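Local coordinates for cytochrome P450 RhF (Acinetobacter radioresistens, PDB 6RO8), which probably oxidises organic substrates as a self-sufficient cytochrome P450 monooxygenase, of which this chain is the heme domain, at residues 80-85 against 322-327; 86-91 against 112-117; 75-80 against 374-379. All coordinates share one frame; numbering follows the deposited sequence.

Contact 1: 80-85 against 322-327. With HEM (protoporphyrin IX containing Fe), chain B.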
loop_
_atom_site.group_PDB
_atom_site.type_symbol
_atom_site.label_atom_id
_atom_site.label_comp_id
_atom_site.label_asym_id
_atom_site.label_seq_id
_atom_site.Cartn_x
_atom_site.Cartn_y
_atom_site.Cartn_z
ATOM N N ILE A 80 18.721 -1.988 -10.854
ATOM C CA ILE A 80 19.237 -1.504 -12.127
ATOM C C ILE A 80 18.602 -2.283 -13.277
ATOM O O ILE A 80 18.018 -1.692 -14.192
ATOM C CB ILE A 80 20.785 -1.537 -12.142
ATOM C CG1 ILE A 80 21.335 -2.883 -11.673
ATOM C CG2 ILE A 80 21.335 -0.462 -11.198
ATOM C CD1 ILE A 80 22.511 -3.437 -12.500
ATOM N N THR A 81 18.616 -3.618 -13.201
ATOM C CA THR A 81 17.899 -4.426 -14.187
ATOM C C THR A 81 16.395 -4.193 -14.116
ATOM O O THR A 81 15.750 -3.916 -15.135
ATOM C CB THR A 81 18.190 -5.905 -13.971
ATOM O OG1 THR A 81 19.567 -6.061 -13.613
ATOM C CG2 THR A 81 17.907 -6.676 -15.253
ATOM N N PHE A 82 15.813 -4.332 -12.926
ATOM C CA PHE A 82 14.371 -4.209 -12.729
ATOM C C PHE A 82 14.106 -2.885 -12.034
ATOM O O PHE A 82 14.299 -2.757 -10.823
ATOM C CB PHE A 82 13.840 -5.393 -11.938
ATOM C CG PHE A 82 14.393 -6.686 -12.401
ATOM C CD1 PHE A 82 13.990 -7.219 -13.609
ATOM C CD2 PHE A 82 15.351 -7.345 -11.659
ATOM C CE1 PHE A 82 14.509 -8.399 -14.057
ATOM C CE2 PHE A 82 15.873 -8.525 -12.104
ATOM C CZ PHE A 82 15.451 -9.054 -13.312
ATOM N N SER A 83 13.661 -1.906 -12.800
ATOM C CA SER A 83 13.523 -0.563 -12.275
ATOM C C SER A 83 12.081 -0.277 -11.872
ATOM O O SER A 83 11.125 -0.881 -12.368
ATOM C CB SER A 83 13.985 0.470 -13.298
ATOM O OG SER A 83 12.883 1.049 -13.978
ATOM N N ALA A 84 11.950 0.687 -10.974
ATOM C CA ALA A 84 10.692 1.071 -10.368
ATOM C C ALA A 84 9.911 2.073 -11.196
ATOM O O ALA A 84 8.873 2.548 -10.727
ATOM C CB ALA A 84 10.958 1.658 -8.978
ATOM N N CYS A 85 10.378 2.399 -12.411
ATOM C CA CYS A 85 9.817 3.527 -13.155
ATOM C C CYS A 85 8.317 3.377 -13.368
ATOM O O CYS A 85 7.576 4.363 -13.290
ATOM C CB CYS A 85 10.550 3.693 -14.485
ATOM S SG CYS A 85 10.447 2.301 -15.651
ATOM N N ARG A 322 7.551 -3.798 -11.610
ATOM C CA ARG A 322 8.891 -3.478 -12.067
ATOM C C ARG A 322 8.877 -3.425 -13.585
ATOM O O ARG A 322 8.006 -4.015 -14.234
ATOM C CB ARG A 322 9.930 -4.509 -11.577
ATOM C CG ARG A 322 10.296 -4.380 -10.116
ATOM C CD ARG A 322 10.787 -2.979 -9.828
ATOM N NE ARG A 322 11.330 -2.842 -8.476
ATOM C CZ ARG A 322 10.712 -2.216 -7.476
ATOM N NH1 ARG A 322 9.517 -1.679 -7.670
ATOM N NH2 ARG A 322 11.297 -2.121 -6.291
ATOM N N GLN A 323 9.842 -2.710 -14.155
ATOM C CA GLN A 323 10.044 -2.700 -15.598
ATOM C C GLN A 323 11.468 -3.118 -15.904
ATOM O O GLN A 323 12.401 -2.713 -15.210
ATOM C CB GLN A 323 9.780 -1.336 -16.225
ATOM C CG GLN A 323 9.518 -1.459 -17.717
ATOM C CD GLN A 323 9.050 -0.180 -18.361
ATOM O OE1 GLN A 323 7.955 0.306 -18.083
ATOM N NE2 GLN A 323 9.874 0.369 -19.243
ATOM N N VAL A 324 11.621 -3.929 -16.933
ATOM C CA VAL A 324 12.911 -4.504 -17.293
ATOM C C VAL A 324 13.648 -3.540 -18.225
ATOM O O VAL A 324 13.081 -3.040 -19.212
ATOM C CB VAL A 324 12.716 -5.890 -17.932
ATOM C CG1 VAL A 324 14.032 -6.480 -18.409
ATOM C CG2 VAL A 324 12.018 -6.821 -16.934
ATOM N N THR A 325 14.915 -3.266 -17.900
ATOM C CA THR A 325 15.719 -2.265 -18.589
ATOM C C THR A 325 16.749 -2.860 -19.541
ATOM O O THR A 325 17.141 -2.193 -20.504
ATOM C CB THR A 325 16.439 -1.386 -17.563
ATOM O OG1 THR A 325 17.167 -2.229 -16.661
ATOM C CG2 THR A 325 15.433 -0.547 -16.770
ATOM N N THR A 326 17.224 -4.078 -19.280
ATOM C CA THR A 326 18.031 -4.831 -20.229
ATOM C C THR A 326 17.566 -6.274 -20.180
ATOM O O THR A 326 16.982 -6.706 -19.188
ATOM C CB THR A 326 19.532 -4.753 -19.915
ATOM O OG1 THR A 326 20.282 -5.445 -20.935
ATOM C CG2 THR A 326 19.811 -5.375 -18.553
ATOM N N GLU A 327 17.811 -7.033 -21.247
ATOM C CA GLU A 327 17.356 -8.412 -21.171
ATOM C C GLU A 327 18.073 -9.121 -20.028
ATOM O O GLU A 327 19.186 -8.763 -19.628
ATOM C CB GLU A 327 17.520 -9.174 -22.491
ATOM C CG GLU A 327 18.623 -8.782 -23.425
ATOM C CD GLU A 327 18.675 -9.725 -24.633
ATOM O OE1 GLU A 327 19.439 -9.462 -25.586
ATOM O OE2 GLU A 327 17.927 -10.734 -24.621
HETATM C CHA HEM B . 7.742 2.206 -0.459
HETATM C CHB HEM B . 4.167 -0.645 1.208
HETATM C CHC HEM B . 2.970 2.664 4.584
HETATM C CHD HEM B . 6.231 5.655 2.576
HETATM C C1A HEM B . 6.874 1.144 -0.327
HETATM C C2A HEM B . 6.822 -0.054 -1.145
HETATM C C3A HEM B . 5.846 -0.831 -0.689
HETATM C C4A HEM B . 5.217 -0.166 0.440
HETATM C CMA HEM B . 5.462 -2.203 -1.282
HETATM C CAA HEM B . 7.749 -0.391 -2.336
HETATM C CBA HEM B . 8.829 -1.315 -1.809
HETATM C CGA HEM B . 9.844 -1.642 -2.869
HETATM O O1A HEM B . 9.691 -1.176 -4.025
HETATM O O2A HEM B . 10.811 -2.371 -2.542
HETATM C C1B HEM B . 3.600 -0.046 2.308
HETATM C C2B HEM B . 2.657 -0.671 3.216
HETATM C C3B HEM B . 2.311 0.251 4.146
HETATM C C4B HEM B . 3.033 1.483 3.858
HETATM C CMB HEM B . 2.175 -2.140 3.071
HETATM C CAB HEM B . 1.364 0.125 5.363
HETATM C CBB HEM B . 0.855 -1.015 5.830
HETATM C C1C HEM B . 3.747 3.775 4.340
HETATM C C2C HEM B . 3.733 5.042 5.051
HETATM C C3C HEM B . 4.652 5.849 4.472
HETATM C C4C HEM B . 5.265 5.126 3.395
HETATM C CMC HEM B . 2.812 5.344 6.253
HETATM C CAC HEM B . 5.091 7.307 4.785
HETATM C CBC HEM B . 4.532 8.038 5.750
HETATM C C1D HEM B . 6.907 5.010 1.571
HETATM C C2D HEM B . 7.940 5.587 0.743
HETATM C C3D HEM B . 8.368 4.642 -0.086
HETATM C C4D HEM B . 7.618 3.419 0.179
HETATM C CMD HEM B . 8.463 7.038 0.796
HETATM C CAD HEM B . 9.458 4.859 -1.160
HETATM C CBD HEM B . 10.858 4.609 -0.618
HETATM C CGD HEM B . 11.801 4.377 -1.778
HETATM O O1D HEM B . 11.341 4.438 -2.937
HETATM O O2D HEM B . 13.011 4.121 -1.559
HETATM N NA HEM B . 5.871 1.043 0.615
HETATM N NB HEM B . 3.803 1.260 2.729
HETATM N NC HEM B . 4.695 3.874 3.336
HETATM N ND HEM B . 6.739 3.684 1.201
HETATM FE FE HEM B . 5.270 2.486 2.000
HETATM O O HOH W 1 3.891 3.357 0.376
#
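R322 lies against F82, S83 and A84 and then reaches the heme. The backbones pair as antiparallel strands: 82-83 is an outermost strand of the mixed sheet of the P450 fold, and 320-324 is its neighbour. R322 CB packs on F82 CB at 4.0 Å, and CG stays beside the same atom. The chain bends at CD (chi2 -56°), which touches the carbonyl oxygen S83 O. NE lies near F82 O. A84 CB sits over one face of the guanidinium, offset toward its rim. At the tip, NH2 donates to heme propionate oxygen O1A at 2.9 Å, with 165° at the hydrogen and the oxygen in the plane of the group. The arginine probably offsets part of the propionate charge.

Two backbone bonds join S83 and Q323: S83 N to Q323 O, 2.8 Å, and Q323 N to S83 O, 2.9 Å. F82 and V324 point the same way, and V324 CG2 meets the edge of the F82 ring at CD1, 3.9 Å. From the other face of the sheet, Q323 CB packs on C85 SG, while Q323 OE1 is hydrogen-bonded to K340. S83 OG accepts from C85 N in an ST turn and is also hydrogen-bonded to D117. At the end of the pairing, T325 N donates to T81 O at 3.0 Å, and T325 OG1 lies 2.7 Å from both I80 O and T81 O.

Contact 2: 86-91 against 112-117. With HEM (protoporphyrin IX containing Fe), chain B; HIS (histidine), chain C.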
loop_
_atom_site.group_PDB
_atom_site.type_symbol
_atom_site.label_atom_id
_atom_site.label_comp_id
_atom_site.label_asym_id
_atom_site.label_seq_id
_atom_site.Cartn_x
_atom_site.Cartn_y
_atom_site.Cartn_z
ATOM N N ASN A 86 7.840 2.157 -13.555
ATOM C CA ASN A 86 6.423 1.935 -13.763
ATOM C C ASN A 86 5.631 1.779 -12.466
ATOM O O ASN A 86 4.425 1.527 -12.539
ATOM C CB ASN A 86 6.216 0.695 -14.640
ATOM C CG ASN A 86 6.697 -0.574 -13.965
ATOM O OD1 ASN A 86 7.561 -0.536 -13.077
ATOM N ND2 ASN A 86 6.122 -1.699 -14.352
ATOM N N ALA A 87 6.249 1.942 -11.288
ATOM C CA ALA A 87 5.546 1.623 -10.045
ATOM C C ALA A 87 4.298 2.477 -9.846
ATOM O O ALA A 87 3.361 2.042 -9.165
ATOM C CB ALA A 87 6.480 1.765 -8.838
ATOM N N LEU A 88 4.259 3.685 -10.417
ATOM C CA LEU A 88 3.081 4.542 -10.308
ATOM C C LEU A 88 2.451 4.817 -11.667
ATOM O O LEU A 88 1.601 5.709 -11.797
ATOM C CB LEU A 88 3.428 5.854 -9.612
ATOM C CG LEU A 88 3.978 5.761 -8.187
ATOM C CD1 LEU A 88 4.412 7.150 -7.755
ATOM C CD2 LEU A 88 2.950 5.134 -7.178
ATOM N N GLU A 89 2.839 4.040 -12.670
ATOM C CA GLU A 89 2.316 4.181 -14.015
ATOM C C GLU A 89 0.864 3.728 -14.096
ATOM O O GLU A 89 0.450 2.775 -13.435
ATOM C CB GLU A 89 3.197 3.367 -14.951
ATOM C CG GLU A 89 2.782 3.265 -16.404
ATOM C CD GLU A 89 3.676 2.294 -17.124
ATOM O OE1 GLU A 89 3.330 1.097 -17.181
ATOM O OE2 GLU A 89 4.753 2.718 -17.582
ATOM N N LYS A 90 0.087 4.409 -14.933
ATOM C CA LYS A 90 -1.329 4.096 -15.018
ATOM C C LYS A 90 -1.518 2.761 -15.726
ATOM O O LYS A 90 -0.983 2.534 -16.810
ATOM C CB LYS A 90 -2.095 5.204 -15.735
ATOM C CG LYS A 90 -3.577 4.876 -15.840
ATOM C CD LYS A 90 -4.449 6.019 -16.345
ATOM C CE LYS A 90 -5.954 5.685 -16.245
ATOM N NZ LYS A 90 -6.492 4.665 -17.200
ATOM N N LEU A 91 -2.264 1.864 -15.094
ATOM C CA LEU A 91 -2.315 0.493 -15.577
ATOM C C LEU A 91 -2.948 0.424 -16.959
ATOM O O LEU A 91 -2.338 -0.066 -17.915
ATOM C CB LEU A 91 -3.080 -0.368 -14.582
ATOM C CG LEU A 91 -3.001 -1.852 -14.868
ATOM C CD1 LEU A 91 -1.575 -2.325 -14.653
ATOM C CD2 LEU A 91 -3.942 -2.524 -13.913
ATOM N N THR A 112 8.852 10.304 -8.010
ATOM C CA THR A 112 8.912 10.628 -6.594
ATOM C C THR A 112 10.088 9.886 -5.987
ATOM O O THR A 112 11.228 10.047 -6.431
ATOM C CB THR A 112 7.621 10.227 -5.893
ATOM O OG1 THR A 112 7.378 8.831 -6.136
ATOM C CG2 THR A 112 6.458 11.041 -6.427
ATOM N N LEU A 113 9.822 9.062 -4.983
ATOM C CA LEU A 113 10.818 8.134 -4.473
ATOM C C LEU A 113 10.566 6.712 -4.940
ATOM O O LEU A 113 11.492 6.046 -5.415
ATOM C CB LEU A 113 10.849 8.170 -2.942
ATOM C CG LEU A 113 11.624 9.320 -2.303
ATOM C CD1 LEU A 113 11.625 9.178 -0.793
ATOM C CD2 LEU A 113 13.042 9.361 -2.833
ATOM N N VAL A 114 9.319 6.242 -4.841
ATOM C CA VAL A 114 9.053 4.817 -5.011
ATOM C C VAL A 114 9.248 4.408 -6.458
ATOM O O VAL A 114 9.547 3.245 -6.740
ATOM C CB VAL A 114 7.641 4.458 -4.489
ATOM C CG1 VAL A 114 6.555 4.942 -5.451
ATOM C CG2 VAL A 114 7.527 2.945 -4.174
ATOM N N ASN A 115 9.103 5.346 -7.390
ATOM C CA ASN A 115 9.262 5.079 -8.815
ATOM C C ASN A 115 10.445 5.818 -9.420
ATOM O O ASN A 115 10.557 5.889 -10.652
ATOM C CB ASN A 115 7.977 5.422 -9.582
ATOM C CG ASN A 115 7.684 6.918 -9.635
ATOM O OD1 ASN A 115 8.189 7.708 -8.830
ATOM N ND2 ASN A 115 6.856 7.310 -10.595
ATOM N N GLU A 116 11.320 6.385 -8.593
ATOM C CA GLU A 116 12.543 6.967 -9.115
ATOM C C GLU A 116 13.575 5.872 -9.317
ATOM O O GLU A 116 13.603 4.870 -8.608
ATOM C CB GLU A 116 13.096 8.057 -8.200
ATOM C CG GLU A 116 14.324 8.777 -8.778
ATOM C CD GLU A 116 14.037 9.531 -10.062
ATOM O OE1 GLU A 116 13.733 10.737 -9.991
ATOM O OE2 GLU A 116 14.129 8.918 -11.142
ATOM N N ASP A 117 14.417 6.065 -10.313
ATOM C CA ASP A 117 15.065 4.930 -10.929
ATOM C C ASP A 117 16.519 4.755 -10.564
ATOM O O ASP A 117 17.066 3.666 -10.770
ATOM C CB ASP A 117 14.979 5.056 -12.449
ATOM C CG ASP A 117 14.776 3.756 -13.084
ATOM O OD1 ASP A 117 15.720 2.950 -13.034
ATOM O OD2 ASP A 117 13.656 3.521 -13.573
HETATM C CHA HEM B . 7.742 2.206 -0.459
HETATM C CHB HEM B . 4.167 -0.645 1.208
HETATM C CHC HEM B . 2.970 2.664 4.584
HETATM C CHD HEM B . 6.231 5.655 2.576
HETATM C C1A HEM B . 6.874 1.144 -0.327
HETATM C C2A HEM B . 6.822 -0.054 -1.145
HETATM C C3A HEM B . 5.846 -0.831 -0.689
HETATM C C4A HEM B . 5.217 -0.166 0.440
HETATM C CMA HEM B . 5.462 -2.203 -1.282
HETATM C CAA HEM B . 7.749 -0.391 -2.336
HETATM C CBA HEM B . 8.829 -1.315 -1.809
HETATM C CGA HEM B . 9.844 -1.642 -2.869
HETATM O O1A HEM B . 9.691 -1.176 -4.025
HETATM O O2A HEM B . 10.811 -2.371 -2.542
HETATM C C1B HEM B . 3.600 -0.046 2.308
HETATM C C2B HEM B . 2.657 -0.671 3.216
HETATM C C3B HEM B . 2.311 0.251 4.146
HETATM C C4B HEM B . 3.033 1.483 3.858
HETATM C CMB HEM B . 2.175 -2.140 3.071
HETATM C CAB HEM B . 1.364 0.125 5.363
HETATM C CBB HEM B . 0.855 -1.015 5.830
HETATM C C1C HEM B . 3.747 3.775 4.340
HETATM C C2C HEM B . 3.733 5.042 5.051
HETATM C C3C HEM B . 4.652 5.849 4.472
HETATM C C4C HEM B . 5.265 5.126 3.395
HETATM C CMC HEM B . 2.812 5.344 6.253
HETATM C CAC HEM B . 5.091 7.307 4.785
HETATM C CBC HEM B . 4.532 8.038 5.750
HETATM C C1D HEM B . 6.907 5.010 1.571
HETATM C C2D HEM B . 7.940 5.587 0.743
HETATM C C3D HEM B . 8.368 4.642 -0.086
HETATM C C4D HEM B . 7.618 3.419 0.179
HETATM C CMD HEM B . 8.463 7.038 0.796
HETATM C CAD HEM B . 9.458 4.859 -1.160
HETATM C CBD HEM B . 10.858 4.609 -0.618
HETATM C CGD HEM B . 11.801 4.377 -1.778
HETATM O O1D HEM B . 11.341 4.438 -2.937
HETATM O O2D HEM B . 13.011 4.121 -1.559
HETATM N NA HEM B . 5.871 1.043 0.615
HETATM N NB HEM B . 3.803 1.260 2.729
HETATM N NC HEM B . 4.695 3.874 3.336
HETATM N ND HEM B . 6.739 3.684 1.201
HETATM FE FE HEM B . 5.270 2.486 2.000
HETATM N N HIS C . 1.141 3.965 -2.678
HETATM C CA HIS C . 1.754 2.822 -2.012
HETATM C C HIS C . 1.523 2.872 -0.504
HETATM O O HIS C . 2.077 2.042 0.230
HETATM C CB HIS C . 3.252 2.766 -2.312
HETATM C CG HIS C . 3.920 4.105 -2.304
HETATM N ND1 HIS C . 5.056 4.366 -1.565
HETATM C CD2 HIS C . 3.613 5.259 -2.942
HETATM C CE1 HIS C . 5.419 5.624 -1.751
HETATM N NE2 HIS C . 4.560 6.187 -2.582
HETATM O OXT HIS C . 0.793 3.730 -0.006
HETATM O O HOH W 2 5.560 5.278 -11.843
HETATM O O HOH W 1 3.891 3.357 0.376
#
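L88 packs across V114 and N115, crossing both side chains at about a right angle. Its CD1 does most of the touching. It lies 3.8 Å from V114 CG1, and it also meets N115 ND2 and T112 OG1. Beside it, A87 CB rests on N115 CB at 4.0 Å. Here the apolar ends of L88 and A87 pack tightly on V114 and against polar atoms of T112 and N115.

N115 is the third residue of a type I turn from L113 to E116. Its CG sits between the backbone N and the carbonyl carbon (chi1 69°). Its OD1 reaches back to accept from T112 N, just before the turn, at 2.8 Å, nearly straight at 178°. Both segments belong to the B-C connection of the P450 fold, which commonly borders the substrate pocket. V114 faces that pocket: CG1 is 3.7 Å from NE2 of the bound histidine, and CG2 is 3.8 Å from heme CHA.

The other side is looser. No direct hydrogen bond joins the segments. Instead, a water accepts from N115 ND2 at 2.7 Å; its short link to L88 N is less certain. Beyond it, E89 forms a salt bridge with K340.

Contact 3: 75-80 against 374-379. With HEM (protoporphyrin IX containing Fe), chain B.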
loop_
_atom_site.group_PDB
_atom_site.type_symbol
_atom_site.label_atom_id
_atom_site.label_comp_id
_atom_site.label_asym_id
_atom_site.label_seq_id
_atom_site.Cartn_x
_atom_site.Cartn_y
_atom_site.Cartn_z
ATOM N N ILE A 75 14.012 -10.034 -7.838
ATOM C CA ILE A 75 13.725 -8.858 -8.653
ATOM C C ILE A 75 13.798 -7.571 -7.819
ATOM O O ILE A 75 14.340 -6.551 -8.276
ATOM C CB ILE A 75 12.373 -9.052 -9.370
ATOM C CG1 ILE A 75 12.498 -10.190 -10.391
ATOM C CG2 ILE A 75 11.913 -7.778 -10.073
ATOM C CD1 ILE A 75 11.281 -11.096 -10.492
ATOM N N PHE A 76 13.287 -7.600 -6.580
ATOM C CA PHE A 76 13.408 -6.435 -5.706
ATOM C C PHE A 76 14.868 -6.065 -5.471
ATOM O O PHE A 76 15.211 -4.879 -5.383
ATOM C CB PHE A 76 12.743 -6.709 -4.365
ATOM C CG PHE A 76 11.317 -6.294 -4.288
ATOM C CD1 PHE A 76 10.940 -4.995 -4.586
ATOM C CD2 PHE A 76 10.342 -7.200 -3.876
ATOM C CE1 PHE A 76 9.602 -4.600 -4.497
ATOM C CE2 PHE A 76 9.005 -6.809 -3.774
ATOM C CZ PHE A 76 8.639 -5.509 -4.092
ATOM N N ARG A 77 15.743 -7.073 -5.366
ATOM C CA ARG A 77 17.130 -6.864 -4.966
ATOM C C ARG A 77 17.965 -6.161 -6.043
ATOM O O ARG A 77 18.989 -5.554 -5.716
ATOM C CB ARG A 77 17.744 -8.216 -4.600
ATOM C CG ARG A 77 19.146 -8.149 -4.028
ATOM C CD ARG A 77 19.497 -9.387 -3.201
ATOM N NE ARG A 77 18.816 -10.591 -3.666
ATOM C CZ ARG A 77 18.616 -11.674 -2.919
ATOM N NH1 ARG A 77 19.046 -11.706 -1.663
ATOM N NH2 ARG A 77 17.988 -12.729 -3.430
ATOM N N ASP A 78 17.546 -6.203 -7.308
ATOM C CA ASP A 78 18.298 -5.640 -8.430
ATOM C C ASP A 78 17.483 -4.520 -9.063
ATOM O O ASP A 78 16.669 -4.763 -9.970
ATOM C CB ASP A 78 18.629 -6.738 -9.442
ATOM C CG ASP A 78 19.419 -6.231 -10.646
ATOM O OD1 ASP A 78 19.663 -5.015 -10.750
ATOM O OD2 ASP A 78 19.795 -7.066 -11.502
ATOM N N PRO A 79 17.676 -3.273 -8.635
ATOM C CA PRO A 79 16.910 -2.163 -9.208
ATOM C C PRO A 79 17.551 -1.524 -10.423
ATOM O O PRO A 79 16.979 -0.573 -10.964
ATOM C CB PRO A 79 16.850 -1.163 -8.043
ATOM C CG PRO A 79 18.118 -1.382 -7.310
ATOM C CD PRO A 79 18.543 -2.821 -7.534
ATOM N N ILE A 80 18.721 -1.988 -10.854
ATOM C CA ILE A 80 19.237 -1.504 -12.127
ATOM C C ILE A 80 18.602 -2.283 -13.277
ATOM O O ILE A 80 18.018 -1.692 -14.192
ATOM C CB ILE A 80 20.785 -1.537 -12.142
ATOM C CG1 ILE A 80 21.335 -2.883 -11.673
ATOM C CG2 ILE A 80 21.335 -0.462 -11.198
ATOM C CD1 ILE A 80 22.511 -3.437 -12.500
ATOM N N PHE A 374 6.363 -4.959 2.452
ATOM C CA PHE A 374 7.018 -3.647 2.435
ATOM C C PHE A 374 8.057 -3.521 1.331
ATOM O O PHE A 374 8.780 -2.509 1.285
ATOM C CB PHE A 374 7.693 -3.343 3.785
ATOM C CG PHE A 374 6.726 -3.070 4.907
ATOM C CD1 PHE A 374 5.736 -2.113 4.775
ATOM C CD2 PHE A 374 6.809 -3.785 6.100
ATOM C CE1 PHE A 374 4.845 -1.873 5.816
ATOM C CE2 PHE A 374 5.928 -3.557 7.143
ATOM C CZ PHE A 374 4.944 -2.598 7.006
ATOM N N GLY A 375 8.145 -4.523 0.452
ATOM C CA GLY A 375 9.236 -4.620 -0.486
ATOM C C GLY A 375 10.512 -5.121 0.168
ATOM O O GLY A 375 10.537 -5.608 1.301
ATOM N N TYR A 376 11.598 -4.990 -0.585
ATOM C CA TYR A 376 12.904 -5.460 -0.155
ATOM C C TYR A 376 13.950 -4.651 -0.912
ATOM O O TYR A 376 13.768 -4.339 -2.094
ATOM C CB TYR A 376 13.060 -6.966 -0.421
ATOM C CG TYR A 376 14.381 -7.570 -0.007
ATOM C CD1 TYR A 376 14.574 -8.053 1.281
ATOM C CD2 TYR A 376 15.432 -7.684 -0.912
ATOM C CE1 TYR A 376 15.782 -8.626 1.668
ATOM C CE2 TYR A 376 16.655 -8.254 -0.535
ATOM C CZ TYR A 376 16.825 -8.724 0.762
ATOM O OH TYR A 376 18.032 -9.297 1.152
ATOM N N GLY A 377 15.026 -4.285 -0.217
ATOM C CA GLY A 377 16.131 -3.602 -0.863
ATOM C C GLY A 377 15.988 -2.100 -1.020
ATOM O O GLY A 377 15.599 -1.395 -0.087
ATOM N N ALA A 378 16.285 -1.608 -2.224
ATOM C CA ALA A 378 16.540 -0.183 -2.415
ATOM C C ALA A 378 15.318 0.655 -2.078
ATOM O O ALA A 378 15.439 1.670 -1.378
ATOM C CB ALA A 378 16.996 0.080 -3.854
ATOM N N HIS A 379 14.135 0.233 -2.543
ATOM C CA HIS A 379 12.901 0.989 -2.389
ATOM C C HIS A 379 12.065 0.518 -1.203
ATOM O O HIS A 379 10.908 0.943 -1.065
ATOM C CB HIS A 379 12.065 0.913 -3.667
ATOM C CG HIS A 379 12.651 1.663 -4.827
ATOM N ND1 HIS A 379 12.363 2.985 -5.087
ATOM C CD2 HIS A 379 13.509 1.269 -5.798
ATOM C CE1 HIS A 379 13.016 3.371 -6.166
ATOM N NE2 HIS A 379 13.724 2.352 -6.611
HETATM C CHA HEM B . 7.742 2.206 -0.459
HETATM C CHB HEM B . 4.167 -0.645 1.208
HETATM C CHC HEM B . 2.970 2.664 4.584
HETATM C CHD HEM B . 6.231 5.655 2.576
HETATM C C1A HEM B . 6.874 1.144 -0.327
HETATM C C2A HEM B . 6.822 -0.054 -1.145
HETATM C C3A HEM B . 5.846 -0.831 -0.689
HETATM C C4A HEM B . 5.217 -0.166 0.440
HETATM C CMA HEM B . 5.462 -2.203 -1.282
HETATM C CAA HEM B . 7.749 -0.391 -2.336
HETATM C CBA HEM B . 8.829 -1.315 -1.809
HETATM C CGA HEM B . 9.844 -1.642 -2.869
HETATM O O1A HEM B . 9.691 -1.176 -4.025
HETATM O O2A HEM B . 10.811 -2.371 -2.542
HETATM C C1B HEM B . 3.600 -0.046 2.308
HETATM C C2B HEM B . 2.657 -0.671 3.216
HETATM C C3B HEM B . 2.311 0.251 4.146
HETATM C C4B HEM B . 3.033 1.483 3.858
HETATM C CMB HEM B . 2.175 -2.140 3.071
HETATM C CAB HEM B . 1.364 0.125 5.363
HETATM C CBB HEM B . 0.855 -1.015 5.830
HETATM C C1C HEM B . 3.747 3.775 4.340
HETATM C C2C HEM B . 3.733 5.042 5.051
HETATM C C3C HEM B . 4.652 5.849 4.472
HETATM C C4C HEM B . 5.265 5.126 3.395
HETATM C CMC HEM B . 2.812 5.344 6.253
HETATM C CAC HEM B . 5.091 7.307 4.785
HETATM C CBC HEM B . 4.532 8.038 5.750
HETATM C C1D HEM B . 6.907 5.010 1.571
HETATM C C2D HEM B . 7.940 5.587 0.743
HETATM C C3D HEM B . 8.368 4.642 -0.086
HETATM C C4D HEM B . 7.618 3.419 0.179
HETATM C CMD HEM B . 8.463 7.038 0.796
HETATM C CAD HEM B . 9.458 4.859 -1.160
HETATM C CBD HEM B . 10.858 4.609 -0.618
HETATM C CGD HEM B . 11.801 4.377 -1.778
HETATM O O1D HEM B . 11.341 4.438 -2.937
HETATM O O2D HEM B . 13.011 4.121 -1.559
HETATM N NA HEM B . 5.871 1.043 0.615
HETATM N NB HEM B . 3.803 1.260 2.729
HETATM N NC HEM B . 4.695 3.874 3.336
HETATM N ND HEM B . 6.739 3.684 1.201
HETATM FE FE HEM B . 5.270 2.486 2.000
HETATM O O HOH W 1 3.891 3.357 0.376
#
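One face of the F76 ring is overlapped by G375 CA and Y376 N, both offset toward its rim. G375 CA stands 4.0 Å from the ring centroid and 19° off the normal, a CH-pi contact. F76 CB also packs on Y376 CB at 4.0 Å. F76 belongs to helix 69-77. The other segment is the heme-binding loop of the P450 fold, F-G-x-G-x-H-x-C, which leads to the axial ligand C381. G375 has positive phi (77°), a backbone shape that favours glycine.

Further out, R77 and Y376 run side by side and point the same way. R77 CD meets the edge of the tyrosine ring at CE2, and the guanidinium plane is almost perpendicular to the ring. P79 CG touches A378 CB at 3.9 Å, a small apolar contact.

The loop also grips the heme. H379 ND1 donates to propionate oxygen O1D at 2.8 Å. Y376 N makes a weak bond to O2A of the other propionate at 3.4 Å. F374 lies obliquely to a pyrrole ring, with CE1 3.6 Å from heme C2B.

No hydrogen bond crosses between the segments themselves. Apolar and CH-pi packing therefore joins helix to loop, while H379 ND1 and, weakly, Y376 N turn to the propionates. With R126 and R322 as further donors to the heme, the carboxylate charge is probably partly offset.

All three contacts reach the heme. Contact 2 is the buried one; contacts 1 and 3 are partly buried, with some exposed residues. Contact 1 is sheet edge, held mainly by backbone hydrogen bonds. Contact 3 is packing of helix 69-77 and the residues after it on the heme loop, and contact 2 is loop on loop with a bridging water. Contacts 1 and 3 share I80, where helix 69-77 leads to strand 82-83, and the R322 guanidinium packs beside the F76 ring. Contacts 1 and 2 are tied through S83 and D117 and by a weak bond from N86 to R322 O. H379 borders the L113-E116 turn, bringing contact 3 against contact 2.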